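Long-range contacts in glycoside hydrolase family protein (Novosphingobium sp. PP1Y, PDB 6Q2F), which is an alpha-L-rhamnosidase that hydrolyses glycosides, probably by removing terminal alpha-L-rhamnose units, and binds a sodium ion: residues Gly135-Thr139 with Thr502-Glu506; Leu585-Arg589 with Arg619-Asp625; Ala608-Phe612 with Glu644-Ser649. All coordinates share one frame; numbering follows the deposited sequence.

How the contacts relate
All three contacts belong to the (beta/alpha)8 barrel and meet at one sodium ion, bound by D503 and S504 from contact 1, E586 from contact 2 and E644 from contact 3, with E583 completing the set. Contact 3 is the most buried, two parallel strands joined by direct backbone bonds. Contacts 1 and 2 are partly buried: contact 1 joins two loops through waters and side-chain packing, while contact 2 fixes a loop to a helix through a threonine hydroxyl and a salt bridge. Contacts 2 and 3 share the unit of strand 604-610, helix 620-636 and strand 642-649, their centres about 12 Å apart; the centre of contact 1 lies about 16 and 17 Å from theirs.

Contact 1: residues Gly135-Thr139 with Thr502-Glu506. With NA (sodium ion), chain B.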
loop_
_atom_site.group_PDB
_atom_site.type_symbol
_atom_site.label_atom_id
_atom_site.label_comp_id
_atom_site.label_asym_id
_atom_site.label_seq_id
_atom_site.Cartn_x
_atom_site.Cartn_y
_atom_site.Cartn_z
ATOM N N GLY A 135 16.237 -10.028 4.513
ATOM C CA GLY A 135 15.945 -8.701 4.001
ATOM C C GLY A 135 14.603 -8.261 4.531
ATOM O O GLY A 135 14.345 -8.383 5.727
ATOM N N TRP A 136 13.751 -7.803 3.657
ATOM C CA TRP A 136 12.447 -7.404 4.099
ATOM C C TRP A 136 11.311 -7.893 3.282
ATOM O O TRP A 136 10.220 -7.938 3.762
ATOM C CB TRP A 136 12.308 -5.907 4.237
ATOM C CG TRP A 136 12.675 -5.073 3.087
ATOM C CD1 TRP A 136 12.219 -5.154 1.832
ATOM C CD2 TRP A 136 13.559 -3.977 3.119
ATOM N NE1 TRP A 136 12.763 -4.186 1.075
ATOM C CE2 TRP A 136 13.607 -3.452 1.845
ATOM C CE3 TRP A 136 14.339 -3.406 4.105
ATOM C CZ2 TRP A 136 14.377 -2.360 1.539
ATOM C CZ3 TRP A 136 15.090 -2.355 3.796
ATOM C CH2 TRP A 136 15.115 -1.837 2.530
ATOM N N SER A 137 11.538 -8.356 2.068
ATOM C CA SER A 137 10.477 -8.906 1.241
ATOM C C SER A 137 10.997 -9.825 0.131
ATOM O O SER A 137 12.087 -9.684 -0.275
ATOM C CB SER A 137 9.610 -7.807 0.664
ATOM O OG SER A 137 10.146 -7.286 -0.492
ATOM N N GLU A 138 10.213 -10.773 -0.352
ATOM C CA GLU A 138 8.876 -11.072 0.097
ATOM C C GLU A 138 8.933 -12.414 0.801
ATOM O O GLU A 138 8.876 -12.477 1.984
ATOM C CB GLU A 138 7.932 -11.148 -1.079
ATOM C CG GLU A 138 6.522 -11.584 -0.733
ATOM C CD GLU A 138 5.784 -10.581 0.113
ATOM O OE1 GLU A 138 4.858 -10.953 0.794
ATOM O OE2 GLU A 138 6.164 -9.424 0.107
ATOM N N THR A 139 9.060 -13.479 0.035
ATOM C CA THR A 139 9.184 -14.832 0.532
ATOM C C THR A 139 10.093 -15.550 -0.431
ATOM O O THR A 139 9.673 -16.178 -1.350
ATOM C CB THR A 139 7.841 -15.569 0.692
ATOM O OG1 THR A 139 7.009 -15.323 -0.419
ATOM C CG2 THR A 139 7.143 -15.155 1.916
ATOM N N THR A 502 4.556 -9.923 6.321
ATOM C CA THR A 502 4.678 -10.019 4.871
ATOM C C THR A 502 4.637 -8.586 4.352
ATOM O O THR A 502 3.580 -7.947 4.342
ATOM C CB THR A 502 3.588 -10.898 4.235
ATOM O OG1 THR A 502 2.288 -10.382 4.533
ATOM C CG2 THR A 502 3.671 -12.337 4.733
ATOM N N ASP A 503 5.811 -8.071 3.999
ATOM C CA ASP A 503 5.967 -6.735 3.450
ATOM C C ASP A 503 5.201 -6.637 2.129
ATOM O O ASP A 503 4.772 -7.644 1.555
ATOM C CB ASP A 503 7.451 -6.458 3.234
ATOM C CG ASP A 503 7.796 -4.982 3.280
ATOM O OD1 ASP A 503 6.860 -4.144 3.297
ATOM O OD2 ASP A 503 9.003 -4.675 3.287
ATOM N N SER A 504 5.025 -5.405 1.648
ATOM C CA SER A 504 4.309 -5.206 0.388
ATOM C C SER A 504 5.061 -5.900 -0.746
ATOM O O SER A 504 6.292 -5.963 -0.750
ATOM C CB SER A 504 4.146 -3.711 0.104
ATOM O OG SER A 504 5.402 -3.082 0.149
ATOM N N ILE A 505 4.314 -6.455 -1.708
ATOM C CA ILE A 505 4.877 -7.445 -2.625
ATOM C C ILE A 505 5.212 -6.809 -3.964
ATOM O O ILE A 505 4.420 -6.050 -4.529
ATOM C CB ILE A 505 3.939 -8.652 -2.808
ATOM C CG1 ILE A 505 4.677 -9.740 -3.589
ATOM C CG2 ILE A 505 2.656 -8.273 -3.524
ATOM C CD1 ILE A 505 3.987 -11.140 -3.444
ATOM N N GLU A 506 6.413 -7.106 -4.456
ATOM C CA GLU A 506 6.840 -6.723 -5.799
ATOM C C GLU A 506 7.880 -7.755 -6.232
ATOM O O GLU A 506 9.054 -7.641 -5.872
ATOM C CB GLU A 506 7.402 -5.308 -5.822
ATOM C CG GLU A 506 7.688 -4.786 -7.212
ATOM C CD GLU A 506 8.401 -3.444 -7.181
ATOM O OE1 GLU A 506 8.350 -2.752 -6.141
ATOM O OE2 GLU A 506 9.026 -3.089 -8.205
HETATM NA NA NA B . 5.634 -1.613 2.317
HETATM O O HOH W 1 7.998 -9.939 3.593
HETATM O O HOH W 2 8.633 -7.988 -2.864
HETATM O O HOH W 3 8.684 -4.715 -0.476
#
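E138 and D503 form the closest polar approach between 135-139 and 502-506, with E138 OE2 2.7 Å from the carbonyl O of D503. E138 starts with CG anti to the backbone N (chi1 175°) and then bends at chi2 (67°), which brings the carboxylate up against the D503-I505 backbone. A cis peptide bond precedes E138, and its N-H is held by E463.

Water carries the rest of the polar contact. One molecule accepts from D503 N at 2.9 Å and lies within bonding distance of the carbonyl oxygens of W136 and E138. A second links the hydroxyl of S137 to E506 N. A third joins the same hydroxyl to the carbonyl of S504, its oxygen 2.7 Å from S504 O, so S137 OG reaches the other loop at two points without touching it directly.

Packing fills in around these bridges. The beta carbons of S137 and D503 meet at 3.6 Å, and W136 O presses on D503 CB at 3.2 Å. The W136 indole and the D503 carboxylate run side by side in the same direction, their planes 77° apart, with CD1 of W136 3.6 Å from OD2 of D503. I505 crosses E138 at about a right angle and lays its CD1 against CG of E138.

Metal bonds hold 502-506 through its own side chains. S504 OG at 2.6 Å and D503 OD1 at a longer 3.0 Å bind the sodium ion, and S504 N donates back to D503 OD1 from above the carboxylate plane. W136 and S137 form a classic beta bulge facing H453. Both loops follow neighbouring parallel strands, 127-131 and 497-502, at the C-terminal end of a (beta/alpha)8 barrel, where enzymes of this fold carry their active sites.

Contact 2: residues Leu585-Arg589 with Arg619-Asp625; sequences LEDHR and RQTLIAD. With NA (sodium ion), chain B.
T621 ties E586 to H588 through one hydroxyl: OG1 donates to E586 O at 2.9 Å and accepts from H588 N, also at 2.9 Å and nearly straight (168°). T621 has OG1 anti to the backbone N (chi1 -173°), which directs the hydroxyl at the loop while its CB rests over one face of the H588 ring. Beside it R619 forms a salt bridge to D587, with NH2 3.3 Å from OD2. D587 CG lies at the edge of the guanidinium, near its plane, but the carboxylate is turned steeply (78°) against that plane and presents its face, so NH2 stands over CG, about equally far from both oxygens.

The next layer fixes these groups. H588 ND1 donates to D587 OD1 at 2.6 Å, in the ring plane, and H588 NE2 is bonded to D750. R619 also makes a cation-pi contact with W610. Three waters link E586 to 619-625: one joins its OE1 to R619 NH2, another its OE2 to D625 OD2, and a third its N to D625 OD1. D625 also salt-bridges R599. CD2 of L622 packs on CG of E586 at 3.6 Å.

D587 N returns to L585 O at 2.7 Å, closing a gamma turn centred on E586. From this turn the extended E586 side chain reaches the sodium ion with OE2 at 2.4 Å, as one carboxylate of a five-residue metal site.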
loop_
_atom_site.group_PDB
_atom_site.type_symbol
_atom_site.label_atom_id
_atom_site.label_comp_id
_atom_site.label_asym_id
_atom_site.label_seq_id
_atom_site.Cartn_x
_atom_site.Cartn_y
_atom_site.Cartn_z
ATOM N N LEU A 585 -0.482 -4.822 -1.956
ATOM C CA LEU A 585 0.083 -4.091 -3.095
ATOM C C LEU A 585 0.721 -2.758 -2.768
ATOM O O LEU A 585 1.787 -2.480 -3.212
ATOM C CB LEU A 585 -0.915 -3.960 -4.244
ATOM C CG LEU A 585 -1.621 -5.226 -4.686
ATOM C CD1 LEU A 585 -2.684 -4.953 -5.712
ATOM C CD2 LEU A 585 -0.653 -6.243 -5.186
ATOM N N GLU A 586 0.023 -1.975 -1.963
ATOM C CA GLU A 586 0.479 -0.671 -1.465
ATOM C C GLU A 586 0.508 0.405 -2.541
ATOM O O GLU A 586 -0.110 1.464 -2.369
ATOM C CB GLU A 586 1.869 -0.758 -0.804
ATOM C CG GLU A 586 2.326 0.599 -0.221
ATOM C CD GLU A 586 3.686 0.547 0.454
ATOM O OE1 GLU A 586 4.537 1.366 0.071
ATOM O OE2 GLU A 586 3.898 -0.288 1.356
ATOM N N ASP A 587 1.213 0.151 -3.642
ATOM C CA ASP A 587 1.568 1.180 -4.623
ATOM C C ASP A 587 1.045 0.772 -6.001
ATOM O O ASP A 587 1.651 -0.066 -6.680
ATOM C CB ASP A 587 3.087 1.391 -4.633
ATOM C CG ASP A 587 3.527 2.567 -5.494
ATOM O OD1 ASP A 587 2.666 3.308 -6.002
ATOM O OD2 ASP A 587 4.757 2.755 -5.643
ATOM N N HIS A 588 -0.067 1.391 -6.413
ATOM C CA HIS A 588 -0.717 1.142 -7.715
ATOM C C HIS A 588 -0.906 -0.366 -7.894
ATOM O O HIS A 588 -1.478 -1.025 -7.017
ATOM C CB HIS A 588 0.076 1.824 -8.806
ATOM C CG HIS A 588 0.104 3.309 -8.681
ATOM N ND1 HIS A 588 0.960 3.965 -7.826
ATOM C CD2 HIS A 588 -0.630 4.268 -9.291
ATOM C CE1 HIS A 588 0.763 5.268 -7.923
ATOM N NE2 HIS A 588 -0.198 5.479 -8.803
ATOM N N ARG A 589 -0.437 -0.957 -8.994
ATOM C CA ARG A 589 -0.770 -2.332 -9.346
ATOM C C ARG A 589 0.505 -3.046 -9.767
ATOM O O ARG A 589 0.778 -3.211 -10.964
ATOM C CB ARG A 589 -1.840 -2.367 -10.441
ATOM C CG ARG A 589 -2.396 -3.783 -10.706
ATOM C CD ARG A 589 -3.554 -3.765 -11.692
ATOM N NE ARG A 589 -4.371 -4.970 -11.545
ATOM C CZ ARG A 589 -5.495 -5.213 -12.210
ATOM N NH1 ARG A 589 -5.960 -4.334 -13.096
ATOM N NH2 ARG A 589 -6.154 -6.342 -11.981
ATOM N N ARG A 619 0.113 10.627 -0.978
ATOM C CA ARG A 619 0.036 9.749 -2.138
ATOM C C ARG A 619 -1.291 9.011 -2.110
ATOM O O ARG A 619 -1.572 8.271 -1.164
ATOM C CB ARG A 619 1.202 8.772 -2.129
ATOM C CG ARG A 619 2.558 9.478 -2.303
ATOM C CD ARG A 619 3.690 8.471 -2.082
ATOM N NE ARG A 619 3.568 7.296 -2.948
ATOM C CZ ARG A 619 4.081 6.106 -2.659
ATOM N NH1 ARG A 619 4.727 5.926 -1.511
ATOM N NH2 ARG A 619 3.934 5.092 -3.504
ATOM N N GLN A 620 -2.108 9.229 -3.142
ATOM C CA GLN A 620 -3.457 8.662 -3.169
ATOM C C GLN A 620 -3.433 7.144 -3.019
ATOM O O GLN A 620 -4.287 6.574 -2.336
ATOM C CB GLN A 620 -4.167 9.067 -4.456
ATOM C CG GLN A 620 -4.407 10.584 -4.543
ATOM C CD GLN A 620 -5.225 11.107 -3.378
ATOM O OE1 GLN A 620 -6.230 10.512 -2.994
ATOM N NE2 GLN A 620 -4.786 12.212 -2.797
ATOM N N THR A 621 -2.444 6.469 -3.619
ATOM C CA THR A 621 -2.427 5.012 -3.538
ATOM C C THR A 621 -2.348 4.540 -2.090
ATOM O O THR A 621 -2.840 3.451 -1.759
ATOM C CB THR A 621 -1.264 4.447 -4.364
ATOM O OG1 THR A 621 -1.356 3.019 -4.407
ATOM C CG2 THR A 621 0.101 4.868 -3.790
ATOM N N LEU A 622 -1.756 5.352 -1.217
ATOM C CA LEU A 622 -1.608 4.983 0.186
ATOM C C LEU A 622 -2.891 5.218 0.971
ATOM O O LEU A 622 -3.109 4.570 1.996
ATOM C CB LEU A 622 -0.440 5.763 0.800
ATOM C CG LEU A 622 0.913 5.489 0.119
ATOM C CD1 LEU A 622 2.071 6.141 0.867
ATOM C CD2 LEU A 622 1.138 4.000 0.034
ATOM N N ILE A 623 -3.728 6.158 0.527
ATOM C CA ILE A 623 -5.067 6.296 1.098
ATOM C C ILE A 623 -5.889 5.046 0.791
ATOM O O ILE A 623 -6.473 4.426 1.682
ATOM C CB ILE A 623 -5.755 7.566 0.559
ATOM C CG1 ILE A 623 -4.929 8.841 0.847
ATOM C CG2 ILE A 623 -7.189 7.651 1.075
ATOM C CD1 ILE A 623 -4.591 9.092 2.309
ATOM N N ALA A 624 -5.925 4.655 -0.488
ATOM C CA ALA A 624 -6.602 3.416 -0.878
ATOM C C ALA A 624 -6.019 2.209 -0.154
ATOM O O ALA A 624 -6.764 1.340 0.312
ATOM C CB ALA A 624 -6.509 3.225 -2.394
ATOM N N ASP A 625 -4.687 2.163 -0.023
ATOM C CA ASP A 625 -4.030 1.051 0.663
ATOM C C ASP A 625 -4.547 0.909 2.091
ATOM O O ASP A 625 -4.894 -0.196 2.539
ATOM C CB ASP A 625 -2.512 1.273 0.649
ATOM C CG ASP A 625 -1.731 0.090 1.207
ATOM O OD1 ASP A 625 -2.200 -1.060 1.074
ATOM O OD2 ASP A 625 -0.648 0.331 1.801
HETATM NA NA NA B . 5.634 -1.613 2.317
HETATM O O HOH W 4 -2.615 -2.610 -1.236
HETATM O O HOH W 5 1.386 -1.133 2.716
HETATM O O HOH W 6 5.237 3.122 -1.918
#

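Contact 3: residues Ala608-Phe612 with Glu644-Ser649. With NA (sodium ion), chain B.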
loop_
_atom_site.group_PDB
_atom_site.type_symbol
_atom_site.label_atom_id
_atom_site.label_comp_id
_atom_site.label_asym_id
_atom_site.label_seq_id
_atom_site.Cartn_x
_atom_site.Cartn_y
_atom_site.Cartn_z
ATOM N N ALA A 608 0.376 1.421 4.488
ATOM C CA ALA A 608 1.500 2.338 4.640
ATOM C C ALA A 608 1.017 3.774 4.438
ATOM O O ALA A 608 0.006 4.023 3.772
ATOM C CB ALA A 608 2.643 2.030 3.640
ATOM N N LEU A 609 1.750 4.721 5.022
ATOM C CA LEU A 609 1.552 6.139 4.717
ATOM C C LEU A 609 2.880 6.867 4.801
ATOM O O LEU A 609 3.568 6.777 5.818
ATOM C CB LEU A 609 0.545 6.827 5.653
ATOM C CG LEU A 609 0.536 8.331 5.289
ATOM C CD1 LEU A 609 -0.232 8.614 3.965
ATOM C CD2 LEU A 609 0.037 9.246 6.416
ATOM N N TRP A 610 3.221 7.589 3.737
ATOM C CA TRP A 610 4.426 8.400 3.690
ATOM C C TRP A 610 4.119 9.833 4.129
ATOM O O TRP A 610 2.997 10.321 3.984
ATOM C CB TRP A 610 5.012 8.423 2.277
ATOM C CG TRP A 610 5.710 7.158 1.862
ATOM C CD1 TRP A 610 5.345 5.883 2.166
ATOM C CD2 TRP A 610 6.888 7.061 1.068
ATOM N NE1 TRP A 610 6.227 4.999 1.616
ATOM C CE2 TRP A 610 7.187 5.699 0.935
ATOM C CE3 TRP A 610 7.725 7.999 0.456
ATOM C CZ2 TRP A 610 8.283 5.244 0.206
ATOM C CZ3 TRP A 610 8.817 7.546 -0.259
ATOM C CH2 TRP A 610 9.085 6.178 -0.376
ATOM N N THR A 611 5.125 10.500 4.692
ATOM C CA THR A 611 4.990 11.922 4.939
ATOM C C THR A 611 4.826 12.651 3.611
ATOM O O THR A 611 5.242 12.177 2.548
ATOM C CB THR A 611 6.201 12.455 5.692
ATOM O OG1 THR A 611 7.342 12.420 4.834
ATOM C CG2 THR A 611 6.448 11.588 6.939
ATOM N N PHE A 612 4.191 13.815 3.679
ATOM C CA PHE A 612 3.919 14.584 2.476
ATOM C C PHE A 612 3.843 16.060 2.840
ATOM O O PHE A 612 3.457 16.417 3.959
ATOM C CB PHE A 612 2.612 14.134 1.817
ATOM C CG PHE A 612 1.414 14.232 2.729
ATOM C CD1 PHE A 612 1.083 13.179 3.568
ATOM C CD2 PHE A 612 0.621 15.372 2.748
ATOM C CE1 PHE A 612 -0.006 13.266 4.417
ATOM C CE2 PHE A 612 -0.491 15.466 3.583
ATOM C CZ PHE A 612 -0.797 14.421 4.425
ATOM N N GLU A 644 2.563 0.857 8.137
ATOM C CA GLU A 644 3.923 1.345 7.990
ATOM C C GLU A 644 3.877 2.871 7.917
ATOM O O GLU A 644 3.495 3.441 6.893
ATOM C CB GLU A 644 4.540 0.685 6.750
ATOM C CG GLU A 644 5.874 1.172 6.315
ATOM C CD GLU A 644 6.233 0.561 4.969
ATOM O OE1 GLU A 644 5.624 -0.478 4.631
ATOM O OE2 GLU A 644 7.062 1.144 4.250
ATOM N N SER A 645 4.246 3.541 9.006
ATOM C CA SER A 645 3.818 4.917 9.263
ATOM C C SER A 645 4.973 5.899 9.114
ATOM O O SER A 645 5.987 5.784 9.804
ATOM C CB SER A 645 3.200 5.058 10.662
ATOM O OG SER A 645 2.088 4.216 10.840
HETATM N N MSE A 646 4.784 6.881 8.235
HETATM C CA MSE A 646 5.554 8.121 8.224
HETATM C C MSE A 646 6.909 7.963 7.614
HETATM O O MSE A 646 7.878 8.649 7.995
HETATM C CB MSE A 646 5.682 8.700 9.637
HETATM C CG MSE A 646 4.346 9.150 10.139
HETATM SE SE MSE A 646 4.360 9.993 11.886
HETATM C CE MSE A 646 4.547 8.464 12.792
ATOM N N THR A 647 6.974 7.072 6.638
ATOM C CA THR A 647 8.160 6.999 5.809
ATOM C C THR A 647 8.420 8.366 5.199
ATOM O O THR A 647 7.488 9.060 4.776
ATOM C CB THR A 647 7.991 5.952 4.713
ATOM O OG1 THR A 647 7.689 4.692 5.315
ATOM C CG2 THR A 647 9.282 5.854 3.912
ATOM N N ALA A 648 9.687 8.764 5.189
ATOM C CA ALA A 648 10.096 10.060 4.682
ATOM C C ALA A 648 11.314 9.885 3.794
ATOM O O ALA A 648 12.174 9.041 4.050
ATOM C CB ALA A 648 10.419 11.028 5.823
ATOM N N SER A 649 11.380 10.700 2.756
ATOM C CA SER A 649 12.452 10.632 1.778
ATOM C C SER A 649 13.200 11.959 1.729
ATOM O O SER A 649 12.583 13.012 1.570
ATOM C CB SER A 649 11.880 10.266 0.402
ATOM O OG SER A 649 12.881 10.334 -0.576
HETATM NA NA NA B . 5.634 -1.613 2.317
HETATM O O HOH W 7 6.216 2.092 1.850
HETATM O O HOH W 8 8.136 11.506 1.877
#
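L609 is gripped by strand 644-649 through both its N-H and its C=O: N donates to E644 O at 2.9 Å, and O accepts from selenomethionine M646 N at 2.7 Å. Next, T611 N donates to T647 O at 2.8 Å. The parallel pairing slips by one residue between L609 and W610, a beta bulge pairing W610 with T647.

E644, its CG anti to the backbone N (chi1 173°) and the chain extended beyond, reaches the sodium ion with OE1 at 2.6 Å. OE2 accepts a hydrogen bond from a water that accepts from W610 NE1 in the indole plane, which couples ring and metal ligand. T647 lies over one face of the indole, CB 3.6 Å from the centroid of the five-membered ring, 8° off its normal, a CH-pi contact, and CG2 lies over the ring system's centre. An alanine in place of W610 is likely to leave T647 without its aromatic cover and the water on E644 without its indole donor. T611 CG2 packs against CB of M646, the extra residue of the bulge, whose side chain also meets L660 and I664 of helix 657-670.

A608, W610, E644 and T647 share one sheet face, where L622 of helix 620-636 also touches W610. On the opposite face S645 OG bonds to E667 of helix 657-670, and L609 packs on M626; strand 674-677 pairs with 642-649 along its other edge.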